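Local structure of GTPase-activating protein GYP1 (Saccharomyces cerevisiae, 1FKM) at residues 67-72 against 171-176; 143-148 against 163-168; 47-52 against 179-184. The protein stimulates GTP hydrolysis by Ypt/Rab GTPases such as Ypt1 and Ypt7, supplying an arginine and a glutamine finger in trans, here seen as its TBC-type GAP domain. All coordinates share one frame; numbering follows the deposited sequence.

Contact 1 (67-72 against 171-176)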
loop_
_atom_site.group_PDB
_atom_site.type_symbol
_atom_site.label_atom_id
_atom_site.label_comp_id
_atom_site.label_asym_id
_atom_site.label_seq_id
_atom_site.Cartn_x
_atom_site.Cartn_y
_atom_site.Cartn_z
ATOM N N GLU A 67 -0.548 -2.126 23.310
ATOM C CA GLU A 67 -0.559 -3.531 22.899
ATOM C C GLU A 67 0.629 -3.831 21.986
ATOM O O GLU A 67 1.251 -4.893 22.079
ATOM C CB GLU A 67 -1.860 -3.864 22.162
ATOM C CG GLU A 67 -2.129 -5.353 22.035
ATOM C CD GLU A 67 -3.337 -5.666 21.171
ATOM O OE1 GLU A 67 -4.259 -4.828 21.099
ATOM O OE2 GLU A 67 -3.371 -6.763 20.574
ATOM N N TYR A 68 0.931 -2.900 21.085
ATOM C CA TYR A 68 2.063 -3.065 20.176
ATOM C C TYR A 68 3.331 -3.236 21.011
ATOM O O TYR A 68 4.099 -4.180 20.816
ATOM C CB TYR A 68 2.209 -1.832 19.289
ATOM C CG TYR A 68 3.471 -1.829 18.459
ATOM C CD1 TYR A 68 3.605 -2.680 17.363
ATOM C CD2 TYR A 68 4.545 -0.996 18.786
ATOM C CE1 TYR A 68 4.772 -2.708 16.611
ATOM C CE2 TYR A 68 5.728 -1.016 18.032
ATOM C CZ TYR A 68 5.829 -1.879 16.951
ATOM O OH TYR A 68 6.987 -1.938 16.210
ATOM N N ARG A 69 3.531 -2.313 21.944
ATOM C CA ARG A 69 4.695 -2.321 22.827
ATOM C C ARG A 69 4.810 -3.625 23.613
ATOM O O ARG A 69 5.872 -4.252 23.639
ATOM C CB ARG A 69 4.617 -1.145 23.808
ATOM C CG ARG A 69 4.852 0.233 23.189
ATOM C CD ARG A 69 4.736 1.319 24.251
ATOM N NE ARG A 69 5.214 2.623 23.796
ATOM C CZ ARG A 69 4.573 3.411 22.935
ATOM N NH1 ARG A 69 3.410 3.033 22.423
ATOM N NH2 ARG A 69 5.098 4.580 22.583
ATOM N N ASP A 70 3.715 -4.031 24.251
ATOM C CA ASP A 70 3.705 -5.262 25.035
ATOM C C ASP A 70 4.004 -6.483 24.176
ATOM O O ASP A 70 4.770 -7.363 24.577
ATOM C CB ASP A 70 2.356 -5.458 25.732
ATOM C CG ASP A 70 2.043 -4.356 26.724
ATOM O OD1 ASP A 70 2.992 -3.744 27.262
ATOM O OD2 ASP A 70 0.842 -4.113 26.977
ATOM N N SER A 71 3.398 -6.536 22.996
ATOM C CA SER A 71 3.606 -7.660 22.092
ATOM C C SER A 71 5.067 -7.762 21.673
ATOM O O SER A 71 5.633 -8.852 21.608
ATOM C CB SER A 71 2.729 -7.509 20.849
ATOM O OG SER A 71 1.357 -7.555 21.186
ATOM N N LEU A 72 5.675 -6.619 21.387
ATOM C CA LEU A 72 7.068 -6.593 20.968
ATOM C C LEU A 72 7.965 -6.990 22.136
ATOM O O LEU A 72 8.939 -7.725 21.965
ATOM C CB LEU A 72 7.431 -5.194 20.465
ATOM C CG LEU A 72 8.447 -5.107 19.324
ATOM C CD1 LEU A 72 7.981 -5.949 18.145
ATOM C CD2 LEU A 72 8.614 -3.653 18.912
ATOM N N ILE A 171 7.979 7.742 17.883
ATOM C CA ILE A 171 8.369 6.797 16.845
ATOM C C ILE A 171 7.705 5.444 17.117
ATOM O O ILE A 171 7.280 4.750 16.189
ATOM C CB ILE A 171 9.914 6.652 16.786
ATOM C CG1 ILE A 171 10.524 7.966 16.281
ATOM C CG2 ILE A 171 10.307 5.488 15.880
ATOM C CD1 ILE A 171 12.034 7.970 16.184
ATOM N N THR A 172 7.599 5.074 18.390
ATOM C CA THR A 172 6.964 3.811 18.740
ATOM C C THR A 172 5.460 3.894 18.469
ATOM O O THR A 172 4.851 2.909 18.049
ATOM C CB THR A 172 7.216 3.434 20.221
ATOM O OG1 THR A 172 8.626 3.312 20.443
ATOM C CG2 THR A 172 6.557 2.100 20.556
ATOM N N ASP A 173 4.864 5.060 18.710
ATOM C CA ASP A 173 3.436 5.248 18.434
ATOM C C ASP A 173 3.217 5.103 16.924
ATOM O O ASP A 173 2.244 4.503 16.486
ATOM C CB ASP A 173 2.954 6.641 18.843
ATOM C CG ASP A 173 2.915 6.839 20.345
ATOM O OD1 ASP A 173 2.847 5.838 21.091
ATOM O OD2 ASP A 173 2.936 8.012 20.776
ATOM N N LEU A 174 4.124 5.687 16.145
ATOM C CA LEU A 174 4.070 5.627 14.684
ATOM C C LEU A 174 4.169 4.168 14.236
ATOM O O LEU A 174 3.427 3.718 13.356
ATOM C CB LEU A 174 5.226 6.440 14.086
ATOM C CG LEU A 174 5.486 6.267 12.578
ATOM C CD1 LEU A 174 4.320 6.842 11.789
ATOM C CD2 LEU A 174 6.783 6.956 12.194
ATOM N N GLU A 175 5.097 3.438 14.854
ATOM C CA GLU A 175 5.305 2.025 14.554
ATOM C C GLU A 175 4.032 1.226 14.803
ATOM O O GLU A 175 3.651 0.381 14.001
ATOM C CB GLU A 175 6.432 1.454 15.429
ATOM C CG GLU A 175 7.839 1.745 14.920
ATOM C CD GLU A 175 8.918 1.259 15.877
ATOM O OE1 GLU A 175 8.731 0.204 16.525
ATOM O OE2 GLU A 175 9.965 1.929 15.969
ATOM N N ALA A 176 3.388 1.495 15.933
ATOM C CA ALA A 176 2.160 0.796 16.298
ATOM C C ALA A 176 1.044 1.057 15.277
ATOM O O ALA A 176 0.395 0.121 14.798
ATOM C CB ALA A 176 1.717 1.239 17.693
#
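One face of the Tyr68 ring lies against the backbone of 171-176: Ala176 CA makes a CH-pi contact 3.9 Å from the ring centroid, Glu175 C sits over the rim of the same face, and Glu175 OE1 lies at the ring edge. The Arg69 guanidinium carries Thr172 CG2 over the centre of one face, 3.4 Å from Arg69 CZ, while the Asp173 carboxylate stands at its edge. Tyr68 OH donates to the anti lone pair of Glu175 OE1 (2.8 Å), with ring and carboxylate planes 85° apart. Glu175 OE2 is taken by Arg115 and Ser112, which fixes the carboxylate from its other oxygen. Arg69 grips a single oxygen: NH2 is 3.0 Å and NH1 3.2 Å from Asp173 OD1, a bent, end-on salt bridge. Thr172 keeps CG2 anti to its backbone N, on the arginine side, while OG1 bonds to Asp168 O. At the root of the ring, Tyr68 CB meets Ala176 CB at 3.5 Å. The two helix segments cross almost perpendicularly (91°), their axes 9.7 Å apart. Helix 107-123 adjoins Tyr68 through Arg115 and Leu119, and Leu174 turns to helix 133-145.

Contact 2 (143-148 against 163-168)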
loop_
_atom_site.group_PDB
_atom_site.type_symbol
_atom_site.label_atom_id
_atom_site.label_comp_id
_atom_site.label_asym_id
_atom_site.label_seq_id
_atom_site.Cartn_x
_atom_site.Cartn_y
_atom_site.Cartn_z
ATOM N N THR A 143 3.356 7.946 5.034
ATOM C CA THR A 143 2.200 8.825 5.192
ATOM C C THR A 143 1.932 9.159 6.664
ATOM O O THR A 143 1.657 10.313 7.017
ATOM C CB THR A 143 0.943 8.182 4.575
ATOM O OG1 THR A 143 1.159 7.994 3.171
ATOM C CG2 THR A 143 -0.276 9.068 4.779
ATOM N N PHE A 144 2.012 8.162 7.535
ATOM C CA PHE A 144 1.778 8.416 8.952
ATOM C C PHE A 144 2.874 9.303 9.543
ATOM O O PHE A 144 2.641 10.035 10.503
ATOM C CB PHE A 144 1.684 7.092 9.708
ATOM C CG PHE A 144 0.474 6.285 9.346
ATOM C CD1 PHE A 144 -0.519 6.826 8.529
ATOM C CD2 PHE A 144 0.320 4.984 9.815
ATOM C CE1 PHE A 144 -1.646 6.080 8.180
ATOM C CE2 PHE A 144 -0.798 4.236 9.473
ATOM C CZ PHE A 144 -1.783 4.783 8.653
ATOM N N LEU A 145 4.065 9.239 8.958
ATOM C CA LEU A 145 5.189 10.057 9.408
ATOM C C LEU A 145 4.898 11.538 9.182
ATOM O O LEU A 145 5.329 12.372 9.967
ATOM C CB LEU A 145 6.461 9.717 8.623
ATOM C CG LEU A 145 7.639 8.969 9.243
ATOM C CD1 LEU A 145 8.759 8.900 8.206
ATOM C CD2 LEU A 145 8.133 9.680 10.500
ATOM N N THR A 146 4.177 11.865 8.109
ATOM C CA THR A 146 3.903 13.267 7.798
ATOM C C THR A 146 3.120 13.993 8.877
ATOM O O THR A 146 3.185 15.213 8.972
ATOM C CB THR A 146 3.163 13.449 6.434
ATOM O OG1 THR A 146 1.853 12.868 6.496
ATOM C CG2 THR A 146 3.959 12.797 5.308
ATOM N N GLU A 147 2.381 13.248 9.688
ATOM C CA GLU A 147 1.599 13.859 10.755
ATOM C C GLU A 147 2.496 14.488 11.824
ATOM O O GLU A 147 2.045 15.331 12.594
ATOM C CB GLU A 147 0.694 12.816 11.412
ATOM C CG GLU A 147 -0.424 13.424 12.237
ATOM C CD GLU A 147 -1.362 12.384 12.813
ATOM O OE1 GLU A 147 -0.907 11.261 13.115
ATOM O OE2 GLU A 147 -2.559 12.695 12.973
ATOM N N TYR A 148 3.759 14.074 11.875
ATOM C CA TYR A 148 4.701 14.594 12.875
ATOM C C TYR A 148 5.550 15.765 12.387
ATOM O O TYR A 148 6.379 16.296 13.134
ATOM C CB TYR A 148 5.616 13.466 13.361
ATOM C CG TYR A 148 4.875 12.386 14.110
ATOM C CD1 TYR A 148 4.663 12.483 15.488
ATOM C CD2 TYR A 148 4.349 11.287 13.440
ATOM C CE1 TYR A 148 3.946 11.509 16.176
ATOM C CE2 TYR A 148 3.628 10.309 14.119
ATOM C CZ TYR A 148 3.431 10.426 15.483
ATOM O OH TYR A 148 2.714 9.462 16.149
ATOM N N SER A 163 14.273 10.642 13.504
ATOM C CA SER A 163 14.873 10.809 14.823
ATOM C C SER A 163 15.325 12.244 15.077
ATOM O O SER A 163 15.749 12.573 16.183
ATOM C CB SER A 163 16.055 9.849 14.996
ATOM O OG SER A 163 17.067 10.104 14.039
ATOM N N THR A 164 15.229 13.098 14.058
ATOM C CA THR A 164 15.626 14.496 14.196
ATOM C C THR A 164 14.435 15.391 14.526
ATOM O O THR A 164 14.613 16.561 14.861
ATOM C CB THR A 164 16.301 15.038 12.911
ATOM O OG1 THR A 164 15.349 15.087 11.844
ATOM C CG2 THR A 164 17.465 14.152 12.504
ATOM N N TYR A 165 13.221 14.849 14.430
ATOM C CA TYR A 165 12.036 15.636 14.747
ATOM C C TYR A 165 10.987 14.878 15.560
ATOM O O TYR A 165 9.891 15.379 15.795
ATOM C CB TYR A 165 11.421 16.236 13.467
ATOM C CG TYR A 165 10.905 15.257 12.425
ATOM C CD1 TYR A 165 9.583 14.804 12.455
ATOM C CD2 TYR A 165 11.722 14.830 11.376
ATOM C CE1 TYR A 165 9.083 13.957 11.460
ATOM C CE2 TYR A 165 11.233 13.977 10.374
ATOM C CZ TYR A 165 9.912 13.550 10.424
ATOM O OH TYR A 165 9.422 12.720 9.438
HETATM N N MSE A 166 11.341 13.679 16.014
HETATM C CA MSE A 166 10.436 12.870 16.822
HETATM C C MSE A 166 11.199 12.211 17.967
HETATM O O MSE A 166 12.347 11.806 17.801
HETATM C CB MSE A 166 9.788 11.775 15.966
HETATM C CG MSE A 166 8.851 12.275 14.882
HETATM SE SE MSE A 166 8.289 10.835 13.708
HETATM C CE MSE A 166 7.200 9.833 14.951
ATOM N N VAL A 167 10.566 12.117 19.131
ATOM C CA VAL A 167 11.194 11.465 20.271
ATOM C C VAL A 167 10.851 9.979 20.186
ATOM O O VAL A 167 9.914 9.591 19.481
ATOM C CB VAL A 167 10.693 12.048 21.616
ATOM C CG1 VAL A 167 11.153 13.498 21.751
ATOM C CG2 VAL A 167 9.174 11.964 21.702
ATOM N N ASP A 168 11.610 9.152 20.896
ATOM C CA ASP A 168 11.406 7.706 20.884
ATOM C C ASP A 168 9.968 7.236 21.075
ATOM O O ASP A 168 9.519 6.331 20.372
ATOM C CB ASP A 168 12.298 7.035 21.934
ATOM C CG ASP A 168 13.776 7.129 21.592
ATOM O OD1 ASP A 168 14.150 6.756 20.459
ATOM O OD2 ASP A 168 14.564 7.569 22.458
#
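The turn that holds Leu145 and Tyr148 against Tyr165 and Met166 is tied at Thr143 O, which accepts a short bond of 2.6 Å from Thr146 OG1, in the carbonyl plane, and a weak one from Thr146 N. Across the contact no hydrogen bond forms; packing does the work. Met166, present as selenomethionine, lays its terminal methyl over the middle of the Tyr148 ring, with CE 3.4 Å from the ring centroid and only 8° off the normal. The bend at chi3 (68°) sets CE there, while SE stands obliquely to the ring, 4.3 Å from the centroid. Leu145 CD2 packs on Met166 SE at 3.4 Å. Leu145 CD2 also meets Tyr165 OH at 3.5 Å, the leucine and tyrosine side chains crossing at about a right angle. The Tyr165 ring turns an edge to Tyr148: Tyr148 CB lies in its plane, 4.0 Å from Tyr165 CE1, and Tyr148 O approaches obliquely. An alanine at Tyr148 would probably leave Met166 CE without the aromatic face it rests on and open a gap beside Asp173, whose CB packs against the tyrosine hydroxyl. Leu145 and Met166 both touch Leu174 of helix 168-186. A Met-aromatic contact thus draws the loop ahead of that helix, whose N-cap position is Val167, back onto the turn that carries Leu145 and Tyr148, closing an excursion between consecutive helices of the all-helical TBC domain.

Contact 3 (47-52 against 179-184)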
loop_
_atom_site.group_PDB
_atom_site.type_symbol
_atom_site.label_atom_id
_atom_site.label_comp_id
_atom_site.label_asym_id
_atom_site.label_seq_id
_atom_site.Cartn_x
_atom_site.Cartn_y
_atom_site.Cartn_z
ATOM N N ILE A 47 -9.357 2.541 6.680
ATOM C CA ILE A 47 -8.902 1.160 6.795
ATOM C C ILE A 47 -9.507 0.443 8.007
ATOM O O ILE A 47 -9.303 -0.760 8.198
ATOM C CB ILE A 47 -7.350 1.092 6.840
ATOM C CG1 ILE A 47 -6.887 -0.308 6.427
ATOM C CG2 ILE A 47 -6.836 1.453 8.234
ATOM C CD1 ILE A 47 -5.394 -0.429 6.263
ATOM N N GLY A 48 -10.256 1.183 8.814
ATOM C CA GLY A 48 -10.904 0.595 9.977
ATOM C C GLY A 48 -10.065 0.526 11.238
ATOM O O GLY A 48 -10.308 -0.312 12.107
ATOM N N TYR A 49 -9.074 1.403 11.349
ATOM C CA TYR A 49 -8.218 1.412 12.523
ATOM C C TYR A 49 -8.766 2.420 13.521
ATOM O O TYR A 49 -9.198 2.056 14.611
ATOM C CB TYR A 49 -6.780 1.773 12.122
ATOM C CG TYR A 49 -5.818 1.919 13.283
ATOM C CD1 TYR A 49 -5.624 0.883 14.195
ATOM C CD2 TYR A 49 -5.059 3.083 13.435
ATOM C CE1 TYR A 49 -4.685 0.999 15.227
ATOM C CE2 TYR A 49 -4.121 3.207 14.458
ATOM C CZ TYR A 49 -3.938 2.163 15.345
ATOM O OH TYR A 49 -2.985 2.284 16.332
ATOM N N LEU A 50 -8.761 3.689 13.139
ATOM C CA LEU A 50 -9.271 4.740 14.003
ATOM C C LEU A 50 -10.799 4.674 14.042
ATOM O O LEU A 50 -11.455 4.631 13.002
ATOM C CB LEU A 50 -8.821 6.104 13.479
ATOM C CG LEU A 50 -8.947 7.314 14.407
ATOM C CD1 LEU A 50 -8.028 7.141 15.624
ATOM C CD2 LEU A 50 -8.563 8.563 13.644
ATOM N N PRO A 51 -11.390 4.644 15.250
ATOM C CA PRO A 51 -12.855 4.586 15.328
ATOM C C PRO A 51 -13.505 5.884 14.846
ATOM O O PRO A 51 -12.966 6.967 15.053
ATOM C CB PRO A 51 -13.116 4.301 16.812
ATOM C CG PRO A 51 -11.918 4.877 17.501
ATOM C CD PRO A 51 -10.778 4.498 16.583
ATOM N N VAL A 52 -14.658 5.774 14.192
ATOM C CA VAL A 52 -15.344 6.964 13.697
ATOM C C VAL A 52 -15.922 7.816 14.828
ATOM O O VAL A 52 -16.138 9.013 14.655
ATOM C CB VAL A 52 -16.463 6.598 12.697
ATOM C CG1 VAL A 52 -15.840 6.017 11.433
ATOM C CG2 VAL A 52 -17.441 5.603 13.329
ATOM N N PHE A 179 1.877 -0.692 12.061
ATOM C CA PHE A 179 1.693 -2.133 12.252
ATOM C C PHE A 179 0.226 -2.573 12.192
ATOM O O PHE A 179 -0.125 -3.530 11.487
ATOM C CB PHE A 179 2.278 -2.554 13.603
ATOM C CG PHE A 179 1.872 -3.932 14.030
ATOM C CD1 PHE A 179 2.426 -5.055 13.426
ATOM C CD2 PHE A 179 0.897 -4.109 15.017
ATOM C CE1 PHE A 179 2.016 -6.340 13.791
ATOM C CE2 PHE A 179 0.479 -5.391 15.389
ATOM C CZ PHE A 179 1.038 -6.508 14.775
ATOM N N TRP A 180 -0.632 -1.898 12.948
ATOM C CA TRP A 180 -2.048 -2.265 12.960
ATOM C C TRP A 180 -2.729 -2.004 11.616
ATOM O O TRP A 180 -3.650 -2.729 11.229
ATOM C CB TRP A 180 -2.796 -1.511 14.067
ATOM C CG TRP A 180 -2.400 -1.930 15.451
ATOM C CD1 TRP A 180 -1.794 -1.160 16.396
ATOM C CD2 TRP A 180 -2.584 -3.226 16.042
ATOM N NE1 TRP A 180 -1.586 -1.892 17.542
ATOM C CE2 TRP A 180 -2.062 -3.163 17.352
ATOM C CE3 TRP A 180 -3.139 -4.430 15.591
ATOM C CZ2 TRP A 180 -2.079 -4.260 18.222
ATOM C CZ3 TRP A 180 -3.156 -5.526 16.461
ATOM C CH2 TRP A 180 -2.628 -5.427 17.760
ATOM N N CYS A 181 -2.296 -0.963 10.912
ATOM C CA CYS A 181 -2.887 -0.670 9.611
ATOM C C CYS A 181 -2.369 -1.648 8.566
ATOM O O CYS A 181 -3.119 -2.069 7.684
ATOM C CB CYS A 181 -2.608 0.780 9.205
ATOM S SG CYS A 181 -3.561 1.961 10.224
ATOM N N LEU A 182 -1.094 -2.020 8.663
ATOM C CA LEU A 182 -0.534 -3.000 7.734
ATOM C C LEU A 182 -1.307 -4.293 7.957
ATOM O O LEU A 182 -1.657 -5.002 7.011
ATOM C CB LEU A 182 0.947 -3.266 8.035
ATOM C CG LEU A 182 1.575 -4.442 7.272
ATOM C CD1 LEU A 182 1.597 -4.128 5.779
ATOM C CD2 LEU A 182 2.984 -4.698 7.783
ATOM N N THR A 183 -1.569 -4.595 9.227
ATOM C CA THR A 183 -2.295 -5.807 9.581
ATOM C C THR A 183 -3.695 -5.800 8.969
ATOM O O THR A 183 -4.127 -6.798 8.389
ATOM C CB THR A 183 -2.379 -5.967 11.119
ATOM O OG1 THR A 183 -1.055 -6.146 11.648
ATOM C CG2 THR A 183 -3.231 -7.184 11.498
ATOM N N LYS A 184 -4.392 -4.672 9.078
ATOM C CA LYS A 184 -5.744 -4.556 8.528
ATOM C C LYS A 184 -5.736 -4.719 7.014
ATOM O O LYS A 184 -6.640 -5.331 6.447
ATOM C CB LYS A 184 -6.361 -3.192 8.882
ATOM C CG LYS A 184 -6.883 -3.075 10.304
ATOM C CD LYS A 184 -8.107 -3.957 10.514
ATOM C CE LYS A 184 -8.641 -3.846 11.940
ATOM N NZ LYS A 184 -9.797 -4.762 12.165
#
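Tyr49 and Ile47 make most of the contact with 179-184. Tyr49 CE1 presses on Trp180 CB at 3.3 Å, and the phenol ring runs near parallel (19°) to the five-membered ring of Trp180 but slid aside, with the centroids 5.6 Å apart. Cys181 SG adds an oblique sulfur-aromatic contact, 3.7 Å from Tyr49 CD2. Ile47 reaches the helix with its long branch, CG1 anti to the backbone N (chi1 -159°); its CD1 comes close to Cys181 O, at 3.1 Å, while CG2 touches Cys181 SG. Lys184, bent at chi2, crosses Ile47 at a slant: CB lies 3.8 Å from Ile47 CG1, and CE approaches Gly48 O. The next shell fixes both rings: Tyr49 OH hydrogen-bonds to Asp177 OD1, on helix 168-186 one turn before Cys181, Trp180 NE1 donates to Lys64 O, and Phe60 stacks edge-to-face with Tyr49. Phe144 of helix 133-145 also packs on Cys181. Between the two anchoring side chains Gly48, with phi 86°, ends helix 39-46 in a Schellman motif, and this helix-terminating turn docks the chain against helix 168-186 within the TBC fold.

Overall arrangement
The three contacts nest along the chain: 47-52 and 179-184 enclose 67-72 and 171-176, which in turn enclose 143-148 and 163-168. Helix 168-186 unites them, providing one side of contacts 1 and 3, while the loop of contact 2 leads into its first turn. Centres lie about 14 Å apart between contacts 1 and 2 and between 1 and 3, and about 19 Å between 2 and 3. Each touches the other two directly; Glu67, for one, packs on Trp180. Together they pack loops and helices around helix 168-186 as structural parts of the TBC domain, away from the arginine finger Arg96 and glutamine finger Gln131, which lie in the chain between 72 and 143.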